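Local coordinates for protein thioredoxin (Bacillus cereus, PDB 3ZIT) that probably transfers electrons as a small thiol-disulfide oxidoreductase of the thioredoxin and glutaredoxin type, working through a CxxC disulfide, at residues Y7-C12 and F32-D37; K2-Y7 and P54-D59. The protein carries 1 engineered substitution. All blocks are in the same frame, centred on the assembly; numbering follows the deposited sequence.

Interaction 1. Residues Y7-C12 and F32-D37. Engineered in segment 7-12: Ala8 (natural residue Thr).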
loop_
_atom_site.group_PDB
_atom_site.type_symbol
_atom_site.label_atom_id
_atom_site.label_comp_id
_atom_site.label_asym_id
_atom_site.label_seq_id
_atom_site.Cartn_x
_atom_site.Cartn_y
_atom_site.Cartn_z
ATOM N N TYR B 7 4.174 -9.990 -9.897
ATOM C CA TYR B 7 5.117 -10.983 -9.411
ATOM C C TYR B 7 5.347 -10.760 -7.920
ATOM O O TYR B 7 5.742 -9.653 -7.506
ATOM C CB TYR B 7 6.443 -10.908 -10.183
ATOM C CG TYR B 7 6.246 -11.306 -11.647
ATOM C CD1 TYR B 7 5.754 -10.433 -12.569
ATOM C CD2 TYR B 7 6.437 -12.625 -12.022
ATOM C CE1 TYR B 7 5.395 -10.834 -13.849
ATOM C CE2 TYR B 7 6.097 -13.056 -13.299
ATOM C CZ TYR B 7 5.567 -12.193 -14.192
ATOM O OH TYR B 7 5.201 -12.655 -15.448
ATOM N N ALA B 8 5.103 -11.820 -7.141
ATOM C CA ALA B 8 5.133 -11.725 -5.701
ATOM C C ALA B 8 5.794 -12.986 -5.125
ATOM O O ALA B 8 6.147 -13.892 -5.872
ATOM C CB ALA B 8 3.714 -11.596 -5.124
ATOM N N GLN B 9 5.932 -13.028 -3.832
ATOM C CA GLN B 9 6.416 -14.219 -3.124
ATOM C C GLN B 9 5.882 -14.119 -1.696
ATOM O O GLN B 9 5.431 -13.042 -1.263
ATOM C CB GLN B 9 7.870 -14.444 -3.224
ATOM C CG GLN B 9 8.644 -13.362 -2.507
ATOM C CD GLN B 9 10.217 -13.619 -2.510
ATOM O OE1 GLN B 9 10.815 -14.269 -3.322
ATOM N NE2 GLN B 9 10.861 -13.008 -1.566
ATOM N N PRO B 10 5.982 -15.224 -0.944
ATOM C CA PRO B 10 5.574 -15.207 0.476
ATOM C C PRO B 10 6.546 -14.321 1.302
ATOM O O PRO B 10 7.701 -14.002 0.887
ATOM C CB PRO B 10 5.806 -16.647 0.949
ATOM C CG PRO B 10 5.763 -17.425 -0.293
ATOM C CD PRO B 10 6.355 -16.581 -1.369
ATOM N N ASP B 11 6.089 -13.910 2.455
ATOM C CA ASP B 11 6.823 -13.146 3.411
ATOM C C ASP B 11 7.334 -11.906 2.728
ATOM O O ASP B 11 8.515 -11.537 2.837
ATOM C CB ASP B 11 7.963 -13.910 4.011
ATOM C CG ASP B 11 8.441 -13.260 5.332
ATOM O OD1 ASP B 11 7.803 -12.289 5.865
ATOM O OD2 ASP B 11 9.498 -13.713 5.784
ATOM N N CYS B 12 6.429 -11.158 2.096
ATOM C CA CYS B 12 6.796 -10.034 1.297
ATOM C C CYS B 12 5.701 -9.004 1.545
ATOM O O CYS B 12 4.749 -8.823 0.799
ATOM C CB CYS B 12 6.870 -10.427 -0.176
ATOM S SG CYS B 12 7.269 -8.979 -1.252
ATOM N N PHE B 32 1.598 -14.095 -9.847
ATOM C CA PHE B 32 2.471 -15.203 -9.882
ATOM C C PHE B 32 3.322 -15.195 -8.636
ATOM O O PHE B 32 3.734 -14.135 -8.188
ATOM C CB PHE B 32 3.403 -15.194 -11.069
ATOM C CG PHE B 32 2.669 -15.096 -12.344
ATOM C CD1 PHE B 32 2.161 -16.254 -12.942
ATOM C CD2 PHE B 32 2.359 -13.885 -12.922
ATOM C CE1 PHE B 32 1.418 -16.146 -14.119
ATOM C CE2 PHE B 32 1.627 -13.757 -14.097
ATOM C CZ PHE B 32 1.114 -14.920 -14.673
ATOM N N ASP B 33 3.604 -16.387 -8.084
ATOM C CA ASP B 33 4.478 -16.579 -6.907
ATOM C C ASP B 33 5.783 -17.109 -7.402
ATOM O O ASP B 33 5.843 -18.221 -7.877
ATOM C CB ASP B 33 3.771 -17.496 -5.945
ATOM C CG ASP B 33 4.572 -17.746 -4.664
ATOM O OD1 ASP B 33 5.763 -17.876 -4.725
ATOM O OD2 ASP B 33 3.891 -17.881 -3.588
ATOM N N VAL B 34 6.831 -16.280 -7.339
ATOM C CA VAL B 34 8.118 -16.648 -7.894
ATOM C C VAL B 34 8.867 -17.663 -7.080
ATOM O O VAL B 34 9.897 -18.137 -7.511
ATOM C CB VAL B 34 8.949 -15.399 -8.253
ATOM C CG1 VAL B 34 8.259 -14.522 -9.226
ATOM C CG2 VAL B 34 9.408 -14.621 -7.008
ATOM N N LYS B 35 8.427 -17.961 -5.846
ATOM C CA LYS B 35 9.033 -19.074 -5.110
ATOM C C LYS B 35 8.441 -20.383 -5.608
ATOM O O LYS B 35 9.133 -21.377 -5.717
ATOM C CB LYS B 35 8.803 -18.898 -3.607
ATOM C CG LYS B 35 9.668 -17.858 -2.937
ATOM C CD LYS B 35 11.075 -18.394 -2.759
ATOM C CE LYS B 35 11.871 -17.383 -1.896
ATOM N NZ LYS B 35 12.471 -16.302 -2.743
ATOM N N LYS B 36 7.139 -20.438 -5.886
ATOM C CA LYS B 36 6.390 -21.660 -6.241
ATOM C C LYS B 36 6.348 -21.909 -7.699
ATOM O O LYS B 36 6.006 -23.008 -8.104
ATOM C CB LYS B 36 4.980 -21.575 -5.679
ATOM C CG LYS B 36 4.943 -21.452 -4.172
ATOM C CD LYS B 36 3.482 -21.342 -3.680
ATOM C CE LYS B 36 3.260 -21.148 -2.189
ATOM N NZ LYS B 36 4.037 -20.038 -1.641
ATOM N N ASP B 37 6.579 -20.918 -8.543
ATOM C CA ASP B 37 6.452 -21.016 -9.972
ATOM C C ASP B 37 7.809 -20.624 -10.603
ATOM O O ASP B 37 8.122 -19.464 -10.740
ATOM C CB ASP B 37 5.298 -20.166 -10.441
ATOM C CG ASP B 37 5.061 -20.145 -11.930
ATOM O OD1 ASP B 37 5.962 -20.579 -12.705
ATOM O OD2 ASP B 37 4.011 -19.610 -12.413
#
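Two backbone bonds join the ends of parallel strands 4-8 and 30-33: Ala8 N gives to Phe32 O at 2.9 Å, and Val34 N gives to Ala8 O (N-H...O angle 166°). Both carbonyls are met nearly along their C=O axes, so the engineered Ala8 is gripped through its N and its O. Lys35, bent at chi2 and chi4, crosses the Gln9 side chain obliquely and sets NZ 2.7 Å from Gln9 OE1, above the plane of that amide. Asp33, its CG anti to the backbone N (chi1 -179°), turns back into its own loop: OD1 accepts from Lys35 N at 2.9 Å, closing an Asx turn, and also from Lys36 N, while OD2 forms a salt bridge with Lys36 NZ at 2.9 Å. Pro10 lies across this carboxylate, with CD 3.6 Å from Asp33 OD2. On the face carrying Tyr7 and Phe32, the two side chains lie side by side, their ring planes 21° apart but barely overlapping, with Phe32 CD2 over one face of the Tyr7 ring, 3.8 Å from Tyr7 CZ. Val34 CG1 reaches the Tyr7 ring in plane, at its CD2 edge. Where the two parallel strands of the beta-alpha-beta unit end, just ahead of disulfide-bonded Cys12, bonding across the contact thus passes from backbone to one lysine-amide bond, while Asp33 ties up its own loop.

Interaction 2. Residues K2-Y7 and P54-D59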
loop_
_atom_site.group_PDB
_atom_site.type_symbol
_atom_site.label_atom_id
_atom_site.label_comp_id
_atom_site.label_asym_id
_atom_site.label_seq_id
_atom_site.Cartn_x
_atom_site.Cartn_y
_atom_site.Cartn_z
ATOM N N LYS B 2 0.227 -11.308 -19.839
ATOM C CA LYS B 2 -1.097 -10.823 -19.525
ATOM C C LYS B 2 -0.981 -9.326 -19.429
ATOM O O LYS B 2 0.111 -8.704 -19.179
ATOM C CB LYS B 2 -1.648 -11.396 -18.195
ATOM C CG LYS B 2 -1.347 -12.852 -17.988
ATOM C CD LYS B 2 -1.811 -13.627 -19.144
ATOM C CE LYS B 2 -1.760 -15.099 -18.704
ATOM N NZ LYS B 2 -3.024 -15.757 -19.121
ATOM N N LYS B 3 -2.107 -8.623 -19.545
ATOM C CA LYS B 3 -2.076 -7.163 -19.580
ATOM C C LYS B 3 -1.497 -6.552 -18.306
ATOM O O LYS B 3 -0.776 -5.556 -18.355
ATOM C CB LYS B 3 -3.478 -6.633 -19.851
ATOM C CG LYS B 3 -3.631 -5.185 -20.042
ATOM C CD LYS B 3 -2.898 -4.780 -21.273
ATOM C CE LYS B 3 -3.530 -3.572 -22.067
ATOM N NZ LYS B 3 -4.448 -3.472 -23.305
ATOM N N ILE B 4 -1.870 -7.116 -17.163
ATOM C CA ILE B 4 -1.354 -6.721 -15.883
ATOM C C ILE B 4 -0.872 -7.893 -15.152
ATOM O O ILE B 4 -1.711 -8.804 -14.805
ATOM C CB ILE B 4 -2.312 -5.915 -14.995
ATOM C CG1 ILE B 4 -3.070 -4.831 -15.756
ATOM C CG2 ILE B 4 -1.677 -5.420 -13.749
ATOM C CD1 ILE B 4 -4.471 -4.709 -15.354
ATOM N N GLU B 5 0.431 -8.024 -14.885
ATOM C CA GLU B 5 1.030 -9.148 -14.191
ATOM C C GLU B 5 1.648 -8.673 -12.906
ATOM O O GLU B 5 2.404 -7.688 -12.927
ATOM C CB GLU B 5 2.103 -9.860 -15.001
ATOM C CG GLU B 5 1.590 -10.440 -16.311
ATOM C CD GLU B 5 2.744 -11.128 -17.118
ATOM O OE1 GLU B 5 3.931 -10.885 -16.860
ATOM O OE2 GLU B 5 2.488 -11.715 -18.151
ATOM N N VAL B 6 1.413 -9.365 -11.821
ATOM C CA VAL B 6 2.027 -9.084 -10.520
ATOM C C VAL B 6 2.893 -10.244 -10.122
ATOM O O VAL B 6 2.399 -11.361 -9.995
ATOM C CB VAL B 6 0.947 -8.814 -9.470
ATOM C CG1 VAL B 6 1.584 -8.594 -8.110
ATOM C CG2 VAL B 6 0.083 -7.659 -9.886
ATOM N N TYR B 7 4.174 -9.990 -9.897
ATOM C CA TYR B 7 5.117 -10.983 -9.411
ATOM C C TYR B 7 5.347 -10.760 -7.920
ATOM O O TYR B 7 5.742 -9.653 -7.506
ATOM C CB TYR B 7 6.443 -10.908 -10.183
ATOM C CG TYR B 7 6.246 -11.306 -11.647
ATOM C CD1 TYR B 7 5.754 -10.433 -12.569
ATOM C CD2 TYR B 7 6.437 -12.625 -12.022
ATOM C CE1 TYR B 7 5.395 -10.834 -13.849
ATOM C CE2 TYR B 7 6.097 -13.056 -13.299
ATOM C CZ TYR B 7 5.567 -12.193 -14.192
ATOM O OH TYR B 7 5.201 -12.655 -15.448
ATOM N N PRO B 54 7.822 -6.815 -4.847
ATOM C CA PRO B 54 6.875 -6.929 -6.008
ATOM C C PRO B 54 7.532 -6.323 -7.259
ATOM O O PRO B 54 8.316 -5.389 -7.206
ATOM C CB PRO B 54 5.700 -6.041 -5.575
ATOM C CG PRO B 54 6.330 -5.033 -4.625
ATOM C CD PRO B 54 7.427 -5.769 -3.898
ATOM N N THR B 55 7.089 -6.903 -8.398
ATOM C CA THR B 55 7.326 -6.308 -9.703
ATOM C C THR B 55 5.986 -6.406 -10.431
ATOM O O THR B 55 5.358 -7.486 -10.375
ATOM C CB THR B 55 8.440 -7.018 -10.463
ATOM O OG1 THR B 55 9.694 -6.662 -9.814
ATOM C CG2 THR B 55 8.572 -6.478 -11.882
ATOM N N VAL B 56 5.546 -5.339 -11.076
ATOM C CA VAL B 56 4.301 -5.345 -11.797
ATOM C C VAL B 56 4.642 -5.007 -13.244
ATOM O O VAL B 56 5.445 -4.105 -13.496
ATOM C CB VAL B 56 3.317 -4.341 -11.211
ATOM C CG1 VAL B 56 1.964 -4.404 -11.923
ATOM C CG2 VAL B 56 3.095 -4.609 -9.720
ATOM N N VAL B 57 3.995 -5.717 -14.200
ATOM C CA VAL B 57 4.181 -5.467 -15.625
ATOM C C VAL B 57 2.830 -4.991 -16.143
ATOM O O VAL B 57 1.833 -5.685 -16.006
ATOM C CB VAL B 57 4.716 -6.691 -16.354
ATOM C CG1 VAL B 57 4.998 -6.298 -17.790
ATOM C CG2 VAL B 57 5.970 -7.180 -15.670
ATOM N N ILE B 58 2.811 -3.780 -16.749
ATOM C CA ILE B 58 1.575 -3.149 -17.175
ATOM C C ILE B 58 1.693 -2.902 -18.670
ATOM O O ILE B 58 2.430 -2.007 -19.106
ATOM C CB ILE B 58 1.333 -1.860 -16.448
ATOM C CG1 ILE B 58 1.283 -2.126 -14.942
ATOM C CG2 ILE B 58 0.029 -1.185 -16.949
ATOM C CD1 ILE B 58 1.376 -0.988 -14.071
ATOM N N ASP B 59 0.987 -3.715 -19.479
ATOM C CA ASP B 59 1.087 -3.592 -20.942
ATOM C C ASP B 59 2.541 -3.592 -21.404
ATOM O O ASP B 59 2.905 -2.846 -22.331
ATOM C CB ASP B 59 0.330 -2.352 -21.403
ATOM C CG ASP B 59 -0.148 -2.462 -22.814
ATOM O OD1 ASP B 59 -0.251 -3.586 -23.362
ATOM O OD2 ASP B 59 -0.414 -1.374 -23.387
HETATM O O HOH W 1 2.182 -6.802 -19.044
#
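Four backbone hydrogen bonds join antiparallel strands 4-7 and 55-58, whose axes approach to 4.7 Å at 170°. Glu5 and Val57 form one hydrogen-bonded pair, Val57 N to Glu5 O measuring 2.8 Å, and Tyr7 with Thr55 forms the next; there Thr55 N uses a lone pair of Tyr7 O at a longer 3.2 Å. A fifth bond, Asp59 N to Lys3 O, continues the pattern past the strand ends, almost straight at 176°. In the non-hydrogen-bonded pairs, alpha hydrogens point at carbonyls, as in Val56 CA to Glu5 O at 3.2 Å.

Among side-chain bonds, Tyr7 OH, itself accepting from Arg43 NE, donates to Glu5 OE1 at 2.6 Å from above the carboxylate plane, while Lys2 N reaches Glu5 OE2. Lys3 and Asp59 run alongside each other, but Lys3 NZ stays 4.2 Å from Asp59 OD1, beyond a salt bridge; Lys3 CE instead packs against Asp59 OD1. A water bonds to Lys2 O.

Apolar packing occupies both faces. Ile4 CG2 and Val6 CG2 each approach Val56 CG1, on the face covered by helices 13-24 and 68-75, whereas Val57 CG2 meets Tyr7 CE1 at 4.1 Å. In this central ladder of the thioredoxin-like sheet, the buried Glu5 carboxylate, held by a hydroxyl and a backbone N-H, is probably stabilised as the anion, and the pairing starts directly after cis-Pro54, which packs on Cys15.

In the fold
From the N terminus, segment 2-7 runs into segment 7-12, so Tyr7 serves both contacts. Interaction 1 is the first to close: the chain leaves strand 4-8, passes Cys12 and helix 13-24, and returns as strand 30-33, completing a parallel crossover. Interaction 2 closes later and encloses it, since segment 54-59 comes back only after helix 38-47. The loops therefore nest without crossing. Strand 4-8 has one partner on each side, giving the order 30-33, 4-8, 55-58, with 61-64 beyond. The contacts also touch directly: Phe32 N probably bonds to Val6 O at 2.9 Å, and Cys12 SG packs against Pro54 CD, bringing the disulfide beside the cis-proline.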